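Taurocyamine kinase (PDB 4WOD) catalyses the reversible transfer of phosphate from ATP to taurocyamine, as a magnesium-dependent phosphagen kinase with two tandem kinase units, the product of duplication, in one chain. Local coordinates at residues F99-L102 with K103-S106. The protein carries 4 engineered substitutions. Sequence-based numbering, arbitrary orientation.
Sequences FGDL and KSLS
Asp101 and Ser104 close the first of two overlapping beta-turns in the continuous loop Phe99-Ser106. Ser104 N donates to Asp101 O over 3.1 Å. One residue on, Leu105 N reaches Leu102 O at 3.3 Å, a weak bond. Leu102 and Lys103 have helix-like backbone angles; Ser104, with phi -111° and psi -2°, completes the second turn, after which Leu105 and Ser106 are extended.

Asp101 carries most of the side-chain contact. Its CG lies anti to the backbone N (chi1 -170°), which carries the carboxylate over the start of the turn, between Lys103 and Ser104. OD2 accepts a weak hydrogen bond from Ser104 OG at 3.4 Å. The other oxygen, OD1, lies alongside the Lys103 chain, 3.0 Å from CE, a short approach in an exposed side chain and perhaps doubtful. The lysine chain bends at its third torsion, and NZ stays 4.1 Å from OD1: opposite charges that probably attract, though beyond salt-bridge range. These polar groups lie on the exposed side. Leu105 turns inward instead, its CB 3.4 Å from Asp101 O and its CD2 4.3 Å from Phe99 O.

The inner side lies on helices 236-251 and 331-355: Phe99 packs on Ala244, Ile247 and Glu331, Leu105 on Tyr240 and Leu332, while Tyr240 OH bonds to Phe99 O and Lys241 NZ makes weak bonds to the carbonyls of Leu102 and Leu105. The backbone angles are those of two overlapping type I beta-turns, Asp101-Ser104 and Leu102-Leu105; here they fold the surface loop between helix 74-84 and strand 117-126 against helix 236-251 in the first kinase unit.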
ATOM      1  N   PHE A  99       6.138 -32.350  -1.378  1.00 18.30           N
ATOM      2  CA  PHE A  99       7.381 -31.594  -1.262  1.00 20.89           C
ATOM      3  C   PHE A  99       8.145 -31.638  -2.592  1.00 22.03           C
ATOM      4  O   PHE A  99       9.031 -30.814  -2.844  1.00 18.63           O
ATOM      5  CB  PHE A  99       8.262 -32.128  -0.101  1.00 16.47           C
ATOM      6  CG  PHE A  99       7.813 -31.657   1.274  1.00 22.14           C
ATOM      7  CD1 PHE A  99       8.265 -30.453   1.798  1.00 13.69           C
ATOM      8  CD2 PHE A  99       6.915 -32.414   2.024  1.00 17.59           C
ATOM      9  CE1 PHE A  99       7.839 -30.007   3.040  1.00 17.68           C
ATOM     10  CE2 PHE A  99       6.472 -31.967   3.272  1.00 16.94           C
ATOM     11  CZ  PHE A  99       6.950 -30.758   3.778  1.00 18.22           C
ATOM     12  N   GLY A 100       7.782 -32.592  -3.444  1.00 20.97           N
ATOM     13  CA  GLY A 100       8.412 -32.729  -4.750  1.00 23.37           C
ATOM     14  C   GLY A 100       9.384 -33.900  -4.780  1.00 28.85           C
ATOM     15  O   GLY A 100       9.603 -34.568  -3.771  1.00 26.50           O
ATOM     16  N   ASP A 101       9.975 -34.142  -5.940  1.00 29.88           N
ATOM     17  CA  ASP A 101      11.001 -35.167  -6.083  1.00 28.29           C
ATOM     18  C   ASP A 101      12.320 -34.676  -5.508  1.00 30.26           C
ATOM     19  O   ASP A 101      13.096 -34.012  -6.200  1.00 33.29           O
ATOM     20  CB  ASP A 101      11.165 -35.533  -7.559  1.00 33.77           C
ATOM     21  CG  ASP A 101      12.037 -36.743  -7.773  1.00 36.79           C
ATOM     22  OD1 ASP A 101      12.566 -37.293  -6.785  1.00 39.86           O
ATOM     23  OD2 ASP A 101      12.208 -37.132  -8.948  1.00 40.03           O
ATOM     24  N   LEU A 102      12.582 -35.011  -4.249  1.00 31.01           N
ATOM     25  CA  LEU A 102      13.718 -34.444  -3.532  1.00 25.06           C
ATOM     26  C   LEU A 102      15.050 -34.743  -4.216  1.00 33.67           C
ATOM     27  O   LEU A 102      15.892 -33.863  -4.326  1.00 32.79           O
ATOM     28  CB  LEU A 102      13.745 -34.944  -2.087  1.00 27.13           C
ATOM     29  CG  LEU A 102      12.521 -34.511  -1.276  1.00 24.85           C
ATOM     30  CD1 LEU A 102      12.707 -34.769   0.208  1.00 30.01           C
ATOM     31  CD2 LEU A 102      12.202 -33.044  -1.524  1.00 25.57           C
ATOM     32  N   LYS A 103      15.236 -35.969  -4.691  1.00 27.82           N
ATOM     33  CA  LYS A 103      16.505 -36.345  -5.319  1.00 34.99           C
ATOM     34  C   LYS A 103      16.882 -35.455  -6.525  1.00 36.22           C
ATOM     35  O   LYS A 103      18.065 -35.218  -6.775  1.00 37.27           O
ATOM     36  CB  LYS A 103      16.465 -37.820  -5.747  1.00 36.04           C
ATOM     37  CG  LYS A 103      15.533 -38.693  -4.898  1.00 42.73           C
ATOM     38  CD  LYS A 103      15.231 -40.037  -5.573  1.00 48.91           C
ATOM     39  CE  LYS A 103      14.039 -39.937  -6.513  1.00 50.08           C
ATOM     40  NZ  LYS A 103      13.599 -41.257  -7.053  1.00 52.95           N
ATOM     41  N   SER A 104      15.885 -34.952  -7.256  1.00 33.18           N
ATOM     42  CA  SER A 104      16.150 -34.186  -8.474  1.00 33.82           C
ATOM     43  C   SER A 104      15.808 -32.696  -8.337  1.00 36.81           C
ATOM     44  O   SER A 104      15.998 -31.913  -9.271  1.00 34.53           O
ATOM     45  CB  SER A 104      15.365 -34.777  -9.647  1.00 37.32           C
ATOM     46  OG  SER A 104      14.014 -34.361  -9.603  1.00 35.98           O
ATOM     47  N   LEU A 105      15.296 -32.301  -7.179  1.00 29.24           N
ATOM     48  CA  LEU A 105      14.895 -30.918  -6.992  1.00 27.60           C
ATOM     49  C   LEU A 105      16.106 -30.014  -6.804  1.00 23.42           C
ATOM     50  O   LEU A 105      17.037 -30.337  -6.058  1.00 25.23           O
ATOM     51  CB  LEU A 105      13.959 -30.795  -5.803  1.00 30.65           C
ATOM     52  CG  LEU A 105      13.543 -29.375  -5.441  1.00 30.78           C
ATOM     53  CD1 LEU A 105      12.580 -28.829  -6.470  1.00 29.91           C
ATOM     54  CD2 LEU A 105      12.924 -29.361  -4.061  1.00 31.61           C
ATOM     55  N   SER A 106      16.086 -28.870  -7.478  1.00 27.18           N
ATOM     56  CA  SER A 106      17.188 -27.929  -7.386  1.00 25.16           C
ATOM     57  C   SER A 106      16.762 -26.493  -7.684  1.00 26.99           C
ATOM     58  O   SER A 106      16.146 -26.221  -8.711  1.00 32.81           O
ATOM     59  CB  SER A 106      18.307 -28.339  -8.339  1.00 28.87           C
ATOM     60  OG  SER A 106      19.342 -27.383  -8.323  1.00 36.12           O
TER